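Local coordinates for light harvesting complex 1 Protein W (Rhodopseudomonas palustris, PDB 6Z5S), which probably interrupts the light-harvesting 1 ring around the photosynthetic reaction centre as a transmembrane subunit, leaving a gap for quinone exchange, at residues Leu3-Thr15 / Ile47-Gly61. Sequence-based numbering, arbitrary orientation.
Sequences LLLVLTAIAFVAT and ITLVAAFVLGKAGIG
Leu-55 meets Leu-4 because its CG is turned between the backbone N and the carbonyl carbon (chi1 67°), while CG of Leu-4 stands beside its own N and opposite its carbonyl carbon. From these positions the two side chains run past one another in opposite directions, and CD2 of Leu-4 lies 3.6 Å from CD1 of Leu-55. The other methyl of Leu-55 faces Ile-10: their side chains reach tip to tip, with Ile-10 CD1 4.1 Å from Leu-55 CD2. The Thr-8 hydroxyl passes Leu-55 CD1, the methyl that meets Leu-4, at van der Waals range. That hydroxyl is engaged within its own segment, since Thr-8 OG1 donates to Leu-4 O over 2.8 Å, from a position 45° out of the carbonyl plane. The same carbonyl also accepts from Thr-8 N, and Thr-8 itself centres an inverse gamma turn.

The fold is a three-helix bundle, and this contact packs helix 10-24 against helix 37-57, most of which falls in a predicted transmembrane span. The axes of 10-15 and 47-57 approach to 9.1 Å with 139° between N-to-C directions, nearer antiparallel than parallel. On the facing side of helix 10-24, Ala-11 CB rests 3.5 Å from Thr-48 CB, and Ala-14 CB meets Ile-47 CG2 at 3.7 Å. Helix 67-89 completes the bundle, with Thr-15 on Thr-81 and Thr-48 on Ala-78, the latter a residue of the bacteriochlorophyll a pocket.

Beyond the end of helix 37-57 the chain turns back to the N-terminal residues. There Leu-7 and Ile-60 cross at about a right angle, CD1 of Leu-7 lying 3.5 Å from CG2 of Ile-60. No hydrogen bond links the two segments, even where the CA atoms of Leu-3 and Gly-61 come within 3.9 Å.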
loop_
_atom_site.group_PDB
_atom_site.type_symbol
_atom_site.label_atom_id
_atom_site.label_comp_id
_atom_site.label_asym_id
_atom_site.label_seq_id
_atom_site.Cartn_x
_atom_site.Cartn_y
_atom_site.Cartn_z
ATOM N N LEU A 3 37.722 -24.920 37.329
ATOM C CA LEU A 3 36.818 -25.299 36.251
ATOM C C LEU A 3 37.562 -25.348 34.926
ATOM O O LEU A 3 38.582 -24.691 34.756
ATOM C CB LEU A 3 35.639 -24.330 36.154
ATOM C CG LEU A 3 35.912 -22.947 35.565
ATOM C CD1 LEU A 3 34.609 -22.295 35.145
ATOM C CD2 LEU A 3 36.643 -22.067 36.564
ATOM N N LEU A 4 37.039 -26.134 33.989
ATOM C CA LEU A 4 37.685 -26.348 32.703
ATOM C C LEU A 4 37.275 -25.339 31.646
ATOM O O LEU A 4 38.104 -24.967 30.809
ATOM C CB LEU A 4 37.377 -27.751 32.175
ATOM C CG LEU A 4 37.691 -28.947 33.067
ATOM C CD1 LEU A 4 36.525 -29.257 33.987
ATOM C CD2 LEU A 4 38.026 -30.150 32.217
ATOM N N LEU A 5 36.017 -24.897 31.662
ATOM C CA LEU A 5 35.489 -24.102 30.560
ATOM C C LEU A 5 36.313 -22.841 30.341
ATOM O O LEU A 5 36.949 -22.675 29.295
ATOM C CB LEU A 5 34.027 -23.752 30.822
ATOM C CG LEU A 5 33.352 -23.032 29.658
ATOM C CD1 LEU A 5 33.444 -23.886 28.414
ATOM C CD2 LEU A 5 31.907 -22.719 29.989
ATOM N N VAL A 6 36.325 -21.942 31.327
ATOM C CA VAL A 6 37.142 -20.743 31.200
ATOM C C VAL A 6 38.621 -21.092 31.190
ATOM O O VAL A 6 39.438 -20.315 30.683
ATOM C CB VAL A 6 36.822 -19.737 32.322
ATOM C CG1 VAL A 6 37.405 -20.201 33.636
ATOM C CG2 VAL A 6 37.337 -18.353 31.964
ATOM N N LEU A 7 38.989 -22.256 31.724
ATOM C CA LEU A 7 40.379 -22.680 31.660
ATOM C C LEU A 7 40.783 -23.047 30.245
ATOM O O LEU A 7 41.932 -22.819 29.857
ATOM C CB LEU A 7 40.610 -23.861 32.592
ATOM C CG LEU A 7 42.043 -24.349 32.774
ATOM C CD1 LEU A 7 42.184 -24.872 34.177
ATOM C CD2 LEU A 7 42.392 -25.442 31.781
ATOM N N THR A 8 39.866 -23.606 29.459
ATOM C CA THR A 8 40.214 -24.027 28.111
ATOM C C THR A 8 40.303 -22.789 27.224
ATOM O O THR A 8 39.521 -22.605 26.286
ATOM C CB THR A 8 39.205 -25.049 27.578
ATOM O OG1 THR A 8 39.158 -26.166 28.470
ATOM C CG2 THR A 8 39.647 -25.582 26.231
ATOM N N ALA A 9 41.223 -21.897 27.580
ATOM C CA ALA A 9 41.746 -20.885 26.681
ATOM C C ALA A 9 43.043 -21.338 26.042
ATOM O O ALA A 9 43.617 -20.601 25.238
ATOM C CB ALA A 9 41.962 -19.564 27.422
ATOM N N ILE A 10 43.526 -22.527 26.408
ATOM C CA ILE A 10 44.556 -23.196 25.622
ATOM C C ILE A 10 44.131 -23.254 24.166
ATOM O O ILE A 10 44.942 -23.064 23.251
ATOM C CB ILE A 10 44.823 -24.607 26.180
ATOM C CG1 ILE A 10 45.316 -24.539 27.621
ATOM C CG2 ILE A 10 45.817 -25.348 25.312
ATOM C CD1 ILE A 10 44.226 -24.720 28.645
ATOM N N ALA A 11 42.843 -23.507 23.930
ATOM C CA ALA A 11 42.326 -23.562 22.570
ATOM C C ALA A 11 42.546 -22.245 21.845
ATOM O O ALA A 11 43.063 -22.222 20.724
ATOM C CB ALA A 11 40.842 -23.915 22.594
ATOM N N PHE A 12 42.169 -21.133 22.474
ATOM C CA PHE A 12 42.257 -19.845 21.796
ATOM C C PHE A 12 43.702 -19.455 21.515
ATOM O O PHE A 12 44.020 -18.997 20.412
ATOM C CB PHE A 12 41.556 -18.771 22.623
ATOM C CG PHE A 12 40.062 -18.836 22.547
ATOM C CD1 PHE A 12 39.393 -18.359 21.437
ATOM C CD2 PHE A 12 39.328 -19.385 23.579
ATOM C CE1 PHE A 12 38.022 -18.422 21.360
ATOM C CE2 PHE A 12 37.954 -19.449 23.508
ATOM C CZ PHE A 12 37.300 -18.968 22.395
ATOM N N VAL A 13 44.597 -19.640 22.486
ATOM C CA VAL A 13 45.982 -19.230 22.276
ATOM C C VAL A 13 46.669 -20.145 21.273
ATOM O O VAL A 13 47.450 -19.686 20.433
ATOM C CB VAL A 13 46.743 -19.170 23.613
ATOM C CG1 VAL A 13 46.154 -18.098 24.500
ATOM C CG2 VAL A 13 46.710 -20.509 24.316
ATOM N N ALA A 14 46.387 -21.448 21.328
ATOM C CA ALA A 14 46.991 -22.362 20.365
ATOM C C ALA A 14 46.467 -22.099 18.961
ATOM O O ALA A 14 47.211 -22.215 17.978
ATOM C CB ALA A 14 46.731 -23.805 20.782
ATOM N N THR A 15 45.192 -21.725 18.845
ATOM C CA THR A 15 44.646 -21.360 17.549
ATOM C C THR A 15 45.289 -20.089 17.029
ATOM O O THR A 15 45.608 -19.993 15.841
ATOM C CB THR A 15 43.138 -21.187 17.654
ATOM O OG1 THR A 15 42.593 -22.311 18.349
ATOM C CG2 THR A 15 42.517 -21.085 16.273
ATOM N N ILE A 47 42.210 -28.751 17.722
ATOM C CA ILE A 47 43.071 -28.340 18.825
ATOM C C ILE A 47 42.311 -28.404 20.141
ATOM O O ILE A 47 42.785 -28.983 21.125
ATOM C CB ILE A 47 43.628 -26.930 18.568
ATOM C CG1 ILE A 47 44.625 -26.947 17.412
ATOM C CG2 ILE A 47 44.258 -26.375 19.827
ATOM C CD1 ILE A 47 45.737 -27.946 17.582
ATOM N N THR A 48 41.121 -27.802 20.183
ATOM C CA THR A 48 40.373 -27.796 21.434
ATOM C C THR A 48 39.888 -29.191 21.805
ATOM O O THR A 48 39.797 -29.511 22.992
ATOM C CB THR A 48 39.206 -26.813 21.373
ATOM O OG1 THR A 48 38.619 -26.694 22.672
ATOM C CG2 THR A 48 38.163 -27.287 20.434
ATOM N N LEU A 49 39.603 -30.043 20.819
ATOM C CA LEU A 49 39.264 -31.428 21.120
ATOM C C LEU A 49 40.406 -32.126 21.840
ATOM O O LEU A 49 40.209 -32.732 22.898
ATOM C CB LEU A 49 38.922 -32.181 19.837
ATOM C CG LEU A 49 38.677 -33.673 20.066
ATOM C CD1 LEU A 49 37.347 -33.895 20.768
ATOM C CD2 LEU A 49 38.759 -34.454 18.773
ATOM N N VAL A 50 41.612 -32.062 21.273
ATOM C CA VAL A 50 42.722 -32.786 21.886
ATOM C C VAL A 50 43.091 -32.166 23.226
ATOM O O VAL A 50 43.469 -32.881 24.163
ATOM C CB VAL A 50 43.926 -32.858 20.929
ATOM C CG1 VAL A 50 43.480 -33.355 19.567
ATOM C CG2 VAL A 50 44.615 -31.517 20.806
ATOM N N ALA A 51 42.952 -30.848 23.361
ATOM C CA ALA A 51 43.227 -30.210 24.642
ATOM C C ALA A 51 42.238 -30.671 25.704
ATOM O O ALA A 51 42.632 -31.006 26.826
ATOM C CB ALA A 51 43.189 -28.692 24.494
ATOM N N ALA A 52 40.948 -30.696 25.370
ATOM C CA ALA A 52 39.960 -31.171 26.327
ATOM C C ALA A 52 40.188 -32.636 26.664
ATOM O O ALA A 52 40.005 -33.050 27.811
ATOM C CB ALA A 52 38.554 -30.955 25.778
ATOM N N PHE A 53 40.619 -33.430 25.688
ATOM C CA PHE A 53 40.893 -34.834 25.969
ATOM C C PHE A 53 42.064 -34.981 26.928
ATOM O O PHE A 53 42.052 -35.853 27.802
ATOM C CB PHE A 53 41.171 -35.589 24.674
ATOM C CG PHE A 53 42.084 -36.769 24.844
ATOM C CD1 PHE A 53 41.646 -37.920 25.482
ATOM C CD2 PHE A 53 43.379 -36.733 24.357
ATOM C CE1 PHE A 53 42.485 -39.008 25.634
ATOM C CE2 PHE A 53 44.222 -37.818 24.506
ATOM C CZ PHE A 53 43.774 -38.956 25.145
ATOM N N VAL A 54 43.083 -34.138 26.784
ATOM C CA VAL A 54 44.241 -34.303 27.649
ATOM C C VAL A 54 43.977 -33.729 29.036
ATOM O O VAL A 54 44.521 -34.232 30.024
ATOM C CB VAL A 54 45.498 -33.689 27.007
ATOM C CG1 VAL A 54 45.493 -32.184 27.125
ATOM C CG2 VAL A 54 46.745 -34.268 27.637
ATOM N N LEU A 55 43.141 -32.699 29.153
ATOM C CA LEU A 55 42.921 -32.068 30.447
ATOM C C LEU A 55 41.581 -32.436 31.072
ATOM O O LEU A 55 41.182 -31.819 32.062
ATOM C CB LEU A 55 43.058 -30.546 30.333
ATOM C CG LEU A 55 42.072 -29.687 29.541
ATOM C CD1 LEU A 55 40.933 -29.195 30.407
ATOM C CD2 LEU A 55 42.783 -28.515 28.897
ATOM N N GLY A 56 40.875 -33.416 30.520
ATOM C CA GLY A 56 39.706 -33.939 31.191
ATOM C C GLY A 56 40.000 -35.260 31.862
ATOM O O GLY A 56 39.409 -35.587 32.893
ATOM N N LYS A 57 40.908 -36.039 31.275
ATOM C CA LYS A 57 41.434 -37.205 31.975
ATOM C C LYS A 57 42.184 -36.775 33.227
ATOM O O LYS A 57 41.833 -37.163 34.346
ATOM C CB LYS A 57 42.317 -38.027 31.039
ATOM C CG LYS A 57 41.531 -38.626 29.886
ATOM C CD LYS A 57 40.525 -39.640 30.414
ATOM C CE LYS A 57 39.748 -40.318 29.299
ATOM N NZ LYS A 57 38.761 -39.392 28.674
ATOM N N ALA A 58 43.217 -35.959 33.059
ATOM C CA ALA A 58 43.836 -35.291 34.197
ATOM C C ALA A 58 42.860 -34.237 34.694
ATOM O O ALA A 58 42.722 -33.170 34.096
ATOM C CB ALA A 58 45.170 -34.674 33.800
ATOM N N GLY A 59 42.148 -34.543 35.769
ATOM C CA GLY A 59 41.148 -33.630 36.284
ATOM C C GLY A 59 41.726 -32.310 36.739
ATOM O O GLY A 59 42.523 -32.273 37.680
ATOM N N ILE A 60 41.344 -31.221 36.081
ATOM C CA ILE A 60 41.841 -29.899 36.429
ATOM C C ILE A 60 40.802 -29.087 37.191
ATOM O O ILE A 60 41.143 -28.358 38.122
ATOM C CB ILE A 60 42.313 -29.146 35.171
ATOM C CG1 ILE A 60 43.137 -30.068 34.279
ATOM C CG2 ILE A 60 43.152 -27.959 35.571
ATOM C CD1 ILE A 60 44.352 -30.642 34.963
ATOM N N GLY A 61 39.535 -29.197 36.812
ATOM C CA GLY A 61 38.488 -28.529 37.555
ATOM C C GLY A 61 38.047 -29.350 38.747
ATOM O O GLY A 61 36.855 -29.406 39.067
#